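Local coordinates for viral structural protein 4 (Bombyx mori cytoplasmic polyhedrosis virus, PDB 6TZ0), which binds GTP and, as a structural protein found with the viral RNA-dependent RNA polymerase inside the particle, probably assists RNA transcription, at residues F362-A373 and M550-W559. Numbering follows the deposited sequence.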
ATOM      1  N   PHE B 362      10.460 -40.670   5.112  1.00 27.73           N
ATOM      2  CA  PHE B 362       9.610 -40.371   3.969  1.00 27.73           C
ATOM      3  C   PHE B 362      10.309 -39.474   2.961  1.00 27.73           C
ATOM      4  O   PHE B 362      10.214 -39.715   1.754  1.00 27.73           O
ATOM      5  CB  PHE B 362       8.296 -39.725   4.402  1.00 27.73           C
ATOM      6  CG  PHE B 362       7.471 -39.243   3.245  1.00 27.73           C
ATOM      7  CD1 PHE B 362       6.858 -40.139   2.397  1.00 27.73           C
ATOM      8  CD2 PHE B 362       7.326 -37.890   2.995  1.00 27.73           C
ATOM      9  CE1 PHE B 362       6.122 -39.699   1.325  1.00 27.73           C
ATOM     10  CE2 PHE B 362       6.589 -37.447   1.925  1.00 27.73           C
ATOM     11  CZ  PHE B 362       5.987 -38.352   1.092  1.00 27.73           C
ATOM     12  N   LEU B 363      10.990 -38.425   3.427  1.00 29.80           N
ATOM     13  CA  LEU B 363      11.531 -37.449   2.491  1.00 29.80           C
ATOM     14  C   LEU B 363      12.731 -37.973   1.709  1.00 29.80           C
ATOM     15  O   LEU B 363      13.005 -37.453   0.624  1.00 29.80           O
ATOM     16  CB  LEU B 363      11.872 -36.158   3.225  1.00 29.80           C
ATOM     17  CG  LEU B 363      10.646 -35.339   3.623  1.00 29.80           C
ATOM     18  CD1 LEU B 363      11.011 -34.200   4.536  1.00 29.80           C
ATOM     19  CD2 LEU B 363       9.979 -34.807   2.378  1.00 29.80           C
ATOM     20  N   SER B 364      13.398 -39.027   2.186  1.00 30.83           N
ATOM     21  CA  SER B 364      14.408 -39.690   1.367  1.00 30.83           C
ATOM     22  C   SER B 364      13.780 -40.363   0.149  1.00 30.83           C
ATOM     23  O   SER B 364      14.264 -40.210  -0.981  1.00 30.83           O
ATOM     24  CB  SER B 364      15.169 -40.706   2.210  1.00 30.83           C
ATOM     25  OG  SER B 364      14.317 -41.761   2.607  1.00 30.83           O
ATOM     26  N   THR B 365      12.686 -41.097   0.358  1.00 31.06           N
ATOM     27  CA  THR B 365      11.974 -41.731  -0.747  1.00 31.06           C
ATOM     28  C   THR B 365      11.335 -40.691  -1.659  1.00 31.06           C
ATOM     29  O   THR B 365      11.291 -40.872  -2.882  1.00 31.06           O
ATOM     30  CB  THR B 365      10.923 -42.688  -0.182  1.00 31.06           C
ATOM     31  OG1 THR B 365      11.563 -43.627   0.688  1.00 31.06           O
ATOM     32  CG2 THR B 365      10.215 -43.459  -1.281  1.00 31.06           C
ATOM     33  N   TYR B 366      10.860 -39.588  -1.079  1.00 29.12           N
ATOM     34  CA  TYR B 366      10.319 -38.488  -1.872  1.00 29.12           C
ATOM     35  C   TYR B 366      11.383 -37.880  -2.777  1.00 29.12           C
ATOM     36  O   TYR B 366      11.119 -37.591  -3.951  1.00 29.12           O
ATOM     37  CB  TYR B 366       9.733 -37.422  -0.946  1.00 29.12           C
ATOM     38  CG  TYR B 366       9.130 -36.230  -1.655  1.00 29.12           C
ATOM     39  CD1 TYR B 366       7.860 -36.291  -2.204  1.00 29.12           C
ATOM     40  CD2 TYR B 366       9.832 -35.041  -1.768  1.00 29.12           C
ATOM     41  CE1 TYR B 366       7.314 -35.201  -2.846  1.00 29.12           C
ATOM     42  CE2 TYR B 366       9.297 -33.956  -2.418  1.00 29.12           C
ATOM     43  CZ  TYR B 366       8.042 -34.040  -2.959  1.00 29.12           C
ATOM     44  OH  TYR B 366       7.507 -32.951  -3.600  1.00 29.12           O
ATOM     45  N   ALA B 367      12.603 -37.706  -2.256  1.00 31.16           N
ATOM     46  CA  ALA B 367      13.690 -37.159  -3.058  1.00 31.16           C
ATOM     47  C   ALA B 367      14.106 -38.121  -4.163  1.00 31.16           C
ATOM     48  O   ALA B 367      14.406 -37.689  -5.285  1.00 31.16           O
ATOM     49  CB  ALA B 367      14.875 -36.824  -2.159  1.00 31.16           C
ATOM     50  N   GLU B 368      14.099 -39.428  -3.874  1.00 34.21           N
ATOM     51  CA  GLU B 368      14.399 -40.420  -4.906  1.00 34.21           C
ATOM     52  C   GLU B 368      13.359 -40.410  -6.020  1.00 34.21           C
ATOM     53  O   GLU B 368      13.709 -40.442  -7.207  1.00 34.21           O
ATOM     54  CB  GLU B 368      14.482 -41.810  -4.288  1.00 34.21           C
ATOM     55  CG  GLU B 368      15.655 -42.013  -3.367  1.00 34.21           C
ATOM     56  CD  GLU B 368      15.614 -43.365  -2.697  1.00 34.21           C
ATOM     57  OE1 GLU B 368      14.600 -44.075  -2.866  1.00 34.21           O
ATOM     58  OE2 GLU B 368      16.585 -43.719  -1.997  1.00 34.21           O
ATOM     59  N   GLN B 369      12.075 -40.354  -5.657  1.00 33.82           N
ATOM     60  CA  GLN B 369      11.016 -40.351  -6.662  1.00 33.82           C
ATOM     61  C   GLN B 369      11.011 -39.066  -7.469  1.00 33.82           C
ATOM     62  O   GLN B 369      10.674 -39.087  -8.656  1.00 33.82           O
ATOM     63  CB  GLN B 369       9.652 -40.554  -6.008  1.00 33.82           C
ATOM     64  CG  GLN B 369       9.471 -41.906  -5.373  1.00 33.82           C
ATOM     65  CD  GLN B 369       9.513 -43.019  -6.385  1.00 33.82           C
ATOM     66  OE1 GLN B 369       8.965 -42.898  -7.479  1.00 33.82           O
ATOM     67  NE2 GLN B 369      10.179 -44.111  -6.033  1.00 33.82           N
ATOM     68  N   LEU B 370      11.409 -37.953  -6.858  1.00 31.96           N
ATOM     69  CA  LEU B 370      11.478 -36.702  -7.600  1.00 31.96           C
ATOM     70  C   LEU B 370      12.658 -36.701  -8.560  1.00 31.96           C
ATOM     71  O   LEU B 370      12.561 -36.156  -9.666  1.00 31.96           O
ATOM     72  CB  LEU B 370      11.564 -35.531  -6.626  1.00 31.96           C
ATOM     73  CG  LEU B 370      11.496 -34.142  -7.245  1.00 31.96           C
ATOM     74  CD1 LEU B 370      10.180 -33.985  -7.956  1.00 31.96           C
ATOM     75  CD2 LEU B 370      11.652 -33.098  -6.171  1.00 31.96           C
ATOM     76  N   SER B 371      13.778 -37.318  -8.162  1.00 33.76           N
ATOM     77  CA  SER B 371      14.900 -37.485  -9.081  1.00 33.76           C
ATOM     78  C   SER B 371      14.532 -38.381 -10.256  1.00 33.76           C
ATOM     79  O   SER B 371      14.945 -38.127 -11.392  1.00 33.76           O
ATOM     80  CB  SER B 371      16.104 -38.073  -8.349  1.00 33.76           C
ATOM     81  OG  SER B 371      16.589 -37.192  -7.360  1.00 33.76           O
ATOM     82  N   LEU B 372      13.761 -39.439 -10.003  1.00 34.61           N
ATOM     83  CA  LEU B 372      13.410 -40.350 -11.088  1.00 34.61           C
ATOM     84  C   LEU B 372      12.382 -39.737 -12.031  1.00 34.61           C
ATOM     85  O   LEU B 372      12.494 -39.882 -13.252  1.00 34.61           O
ATOM     86  CB  LEU B 372      12.902 -41.672 -10.527  1.00 34.61           C
ATOM     87  CG  LEU B 372      13.964 -42.505  -9.820  1.00 34.61           C
ATOM     88  CD1 LEU B 372      13.345 -43.756  -9.228  1.00 34.61           C
ATOM     89  CD2 LEU B 372      15.086 -42.851 -10.779  1.00 34.61           C
ATOM     90  N   ALA B 373      11.375 -39.053 -11.492  1.00 35.18           N
ATOM     91  CA  ALA B 373      10.368 -38.439 -12.345  1.00 35.18           C
ATOM     92  C   ALA B 373      10.853 -37.158 -13.000  1.00 35.18           C
ATOM     93  O   ALA B 373      10.269 -36.729 -13.999  1.00 35.18           O
ATOM     94  CB  ALA B 373       9.101 -38.148 -11.542  1.00 35.18           C
ATOM     95  N   MET B 550       1.974 -35.736  -0.935  1.00 26.40           N
ATOM     96  CA  MET B 550       3.248 -35.462  -1.591  1.00 26.40           C
ATOM     97  C   MET B 550       3.593 -36.497  -2.647  1.00 26.40           C
ATOM     98  O   MET B 550       4.323 -36.182  -3.590  1.00 26.40           O
ATOM     99  CB  MET B 550       4.377 -35.363  -0.569  1.00 26.40           C
ATOM    100  CG  MET B 550       4.538 -33.978  -0.001  1.00 26.40           C
ATOM    101  SD  MET B 550       5.823 -33.764   1.231  1.00 26.40           S
ATOM    102  CE  MET B 550       4.908 -34.328   2.650  1.00 26.40           C
ATOM    103  N   LEU B 551       3.102 -37.726  -2.518  1.00 26.79           N
ATOM    104  CA  LEU B 551       3.320 -38.667  -3.612  1.00 26.79           C
ATOM    105  C   LEU B 551       2.354 -38.418  -4.768  1.00 26.79           C
ATOM    106  O   LEU B 551       2.732 -38.542  -5.945  1.00 26.79           O
ATOM    107  CB  LEU B 551       3.200 -40.100  -3.103  1.00 26.79           C
ATOM    108  CG  LEU B 551       4.271 -40.488  -2.090  1.00 26.79           C
ATOM    109  CD1 LEU B 551       4.059 -41.897  -1.577  1.00 26.79           C
ATOM    110  CD2 LEU B 551       5.654 -40.331  -2.694  1.00 26.79           C
ATOM    111  N   GLU B 552       1.111 -38.053  -4.447  1.00 29.83           N
ATOM    112  CA  GLU B 552       0.113 -37.768  -5.468  1.00 29.83           C
ATOM    113  C   GLU B 552       0.477 -36.526  -6.266  1.00 29.83           C
ATOM    114  O   GLU B 552       0.129 -36.427  -7.447  1.00 29.83           O
ATOM    115  CB  GLU B 552      -1.253 -37.609  -4.799  1.00 29.83           C
ATOM    116  CG  GLU B 552      -2.434 -37.489  -5.740  1.00 29.83           C
ATOM    117  CD  GLU B 552      -2.708 -38.770  -6.503  1.00 29.83           C
ATOM    118  OE1 GLU B 552      -2.377 -39.857  -5.984  1.00 29.83           O
ATOM    119  OE2 GLU B 552      -3.252 -38.692  -7.625  1.00 29.83           O
ATOM    120  N   SER B 553       1.197 -35.593  -5.640  1.00 28.53           N
ATOM    121  CA  SER B 553       1.699 -34.419  -6.344  1.00 28.53           C
ATOM    122  C   SER B 553       2.672 -34.795  -7.454  1.00 28.53           C
ATOM    123  O   SER B 553       2.624 -34.219  -8.546  1.00 28.53           O
ATOM    124  CB  SER B 553       2.371 -33.477  -5.353  1.00 28.53           C
ATOM    125  OG  SER B 553       2.955 -32.383  -6.024  1.00 28.53           O
ATOM    126  N   ILE B 554       3.568 -35.751  -7.195  1.00 29.42           N
ATOM    127  CA  ILE B 554       4.498 -36.191  -8.230  1.00 29.42           C
ATOM    128  C   ILE B 554       3.764 -36.983  -9.302  1.00 29.42           C
ATOM    129  O   ILE B 554       4.039 -36.831 -10.498  1.00 29.42           O
ATOM    130  CB  ILE B 554       5.653 -36.999  -7.607  1.00 29.42           C
ATOM    131  CG1 ILE B 554       6.499 -36.126  -6.694  1.00 29.42           C
ATOM    132  CG2 ILE B 554       6.554 -37.617  -8.663  1.00 29.42           C
ATOM    133  CD1 ILE B 554       7.518 -36.924  -5.942  1.00 29.42           C
ATOM    134  N   ARG B 555       2.789 -37.807  -8.902  1.00 30.51           N
ATOM    135  CA  ARG B 555       2.075 -38.602  -9.901  1.00 30.51           C
ATOM    136  C   ARG B 555       1.168 -37.764 -10.797  1.00 30.51           C
ATOM    137  O   ARG B 555       0.918 -38.149 -11.942  1.00 30.51           O
ATOM    138  CB  ARG B 555       1.264 -39.709  -9.239  1.00 30.51           C
ATOM    139  CG  ARG B 555       2.107 -40.827  -8.688  1.00 30.51           C
ATOM    140  CD  ARG B 555       1.247 -41.931  -8.113  1.00 30.51           C
ATOM    141  NE  ARG B 555       0.476 -42.623  -9.142  1.00 30.51           N
ATOM    142  CZ  ARG B 555      -0.846 -42.555  -9.267  1.00 30.51           C
ATOM    143  NH1 ARG B 555      -1.558 -41.819  -8.424  1.00 30.51           N
ATOM    144  NH2 ARG B 555      -1.460 -43.221 -10.232  1.00 30.51           N
ATOM    145  N   ARG B 556       0.668 -36.628 -10.319  1.00 30.46           N
ATOM    146  CA  ARG B 556      -0.250 -35.851 -11.143  1.00 30.46           C
ATOM    147  C   ARG B 556       0.435 -34.836 -12.045  1.00 30.46           C
ATOM    148  O   ARG B 556      -0.205 -34.320 -12.965  1.00 30.46           O
ATOM    149  CB  ARG B 556      -1.275 -35.124 -10.273  1.00 30.46           C
ATOM    150  CG  ARG B 556      -2.277 -36.046  -9.638  1.00 30.46           C
ATOM    151  CD  ARG B 556      -3.355 -35.273  -8.930  1.00 30.46           C
ATOM    152  NE  ARG B 556      -4.313 -36.172  -8.298  1.00 30.46           N
ATOM    153  CZ  ARG B 556      -5.389 -35.770  -7.640  1.00 30.46           C
ATOM    154  NH1 ARG B 556      -5.662 -34.480  -7.543  1.00 30.46           N
ATOM    155  NH2 ARG B 556      -6.202 -36.662  -7.097  1.00 30.46           N
ATOM    156  N   TRP B 557       1.703 -34.529 -11.802  1.00 31.76           N
ATOM    157  CA  TRP B 557       2.414 -33.549 -12.609  1.00 31.76           C
ATOM    158  C   TRP B 557       2.777 -34.168 -13.948  1.00 31.76           C
ATOM    159  O   TRP B 557       3.384 -35.241 -13.995  1.00 31.76           O
ATOM    160  CB  TRP B 557       3.666 -33.078 -11.873  1.00 31.76           C
ATOM    161  CG  TRP B 557       4.383 -31.935 -12.508  1.00 31.76           C
ATOM    162  CD1 TRP B 557       5.510 -31.999 -13.263  1.00 31.76           C
ATOM    163  CD2 TRP B 557       4.039 -30.549 -12.421  1.00 31.76           C
ATOM    164  NE1 TRP B 557       5.884 -30.745 -13.662  1.00 31.76           N
ATOM    165  CE2 TRP B 557       4.995 -29.836 -13.160  1.00 31.76           C
ATOM    166  CE3 TRP B 557       3.007 -29.843 -11.799  1.00 31.76           C
ATOM    167  CZ2 TRP B 557       4.954 -28.453 -13.294  1.00 31.76           C
ATOM    168  CZ3 TRP B 557       2.971 -28.470 -11.929  1.00 31.76           C
ATOM    169  CH2 TRP B 557       3.938 -27.789 -12.670  1.00 31.76           C
ATOM    170  N   LYS B 558       2.389 -33.514 -15.037  1.00 35.92           N
ATOM    171  CA  LYS B 558       2.750 -34.006 -16.360  1.00 35.92           C
ATOM    172  C   LYS B 558       4.194 -33.614 -16.660  1.00 35.92           C
ATOM    173  O   LYS B 558       4.555 -32.433 -16.632  1.00 35.92           O
ATOM    174  CB  LYS B 558       1.760 -33.508 -17.418  1.00 35.92           C
ATOM    175  CG  LYS B 558       1.561 -32.006 -17.563  1.00 35.92           C
ATOM    176  CD  LYS B 558       0.464 -31.703 -18.567  1.00 35.92           C
ATOM    177  CE  LYS B 558       0.893 -32.061 -19.979  1.00 35.92           C
ATOM    178  NZ  LYS B 558      -0.135 -31.691 -20.988  1.00 35.92           N
ATOM    179  N   TRP B 559       5.038 -34.611 -16.888  1.00 36.80           N
ATOM    180  CA  TRP B 559       6.461 -34.365 -17.007  1.00 36.80           C
ATOM    181  C   TRP B 559       6.853 -34.190 -18.470  1.00 36.80           C
ATOM    182  O   TRP B 559       6.022 -34.285 -19.376  1.00 36.80           O
ATOM    183  CB  TRP B 559       7.255 -35.492 -16.357  1.00 36.80           C
ATOM    184  CG  TRP B 559       7.099 -35.552 -14.878  1.00 36.80           C
ATOM    185  CD1 TRP B 559       6.333 -36.426 -14.173  1.00 36.80           C
ATOM    186  CD2 TRP B 559       7.701 -34.681 -13.916  1.00 36.80           C
ATOM    187  NE1 TRP B 559       6.434 -36.169 -12.831  1.00 36.80           N
ATOM    188  CE2 TRP B 559       7.268 -35.100 -12.647  1.00 36.80           C
ATOM    189  CE3 TRP B 559       8.576 -33.595 -14.006  1.00 36.80           C
ATOM    190  CZ2 TRP B 559       7.673 -34.470 -11.476  1.00 36.80           C
ATOM    191  CZ3 TRP B 559       8.975 -32.969 -12.842  1.00 36.80           C
ATOM    192  CH2 TRP B 559       8.524 -33.409 -11.595  1.00 36.80           C
TER
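Side chains of F362, Y366, L370 and A373 meet those of M550, L551, I554 and W559 where two parallel helices lie on a P-loop NTPase-like core, a worked example of how a nucleotide-binding helix is packed on its flank. Segment 362-373 belongs to the helix that follows the Walker A loop, whose K359 and T360 are GTP-binding residues, though no GTP is bound to this chain here; segment 550-559 ends the last helix and runs into the C-terminal tail. Their short axes come within 10.7 Å of each other at an angle of only 2°.

Apolar packing dominates, with one knob-into-hole contact: I554 sits among Y366, Q369, L370 and A373. Its CD1 reaches Y366 CE1 at 3.5 Å, while the CG2 branch, set anti to the backbone N, turns to A373 CB at 3.9 Å. At the N-terminal end of the contact, L551 CG and M550 CB lie in the plane of the F362 ring, at its edge. A367, pointing away from helix 547-556, packs on strands 378-381 and 484-489 of the parallel sheet.

Two Met-aromatic contacts share one sulfur. M550 SD lies at the edge of the F362 ring, 5.2 Å from the centroid, and, at a distance, above the face of the Y366 ring, 4.7 Å from its centroid. The bend at chi3 (-83°) carries M550 CE to F362 CE2 at 3.6 Å. Y366 also turns its CE1 edge to the M550 carbonyl, with O in the ring plane.

At the other end the tail folds back, and a weak bond from W559 NE1 to I554 O, 3.4 Å long, links the indole to the helix. One face of this indole lies against W557 CD1; over the opposite face, offset toward the rim, A373 O stands 3.3 Å from W559 CD2.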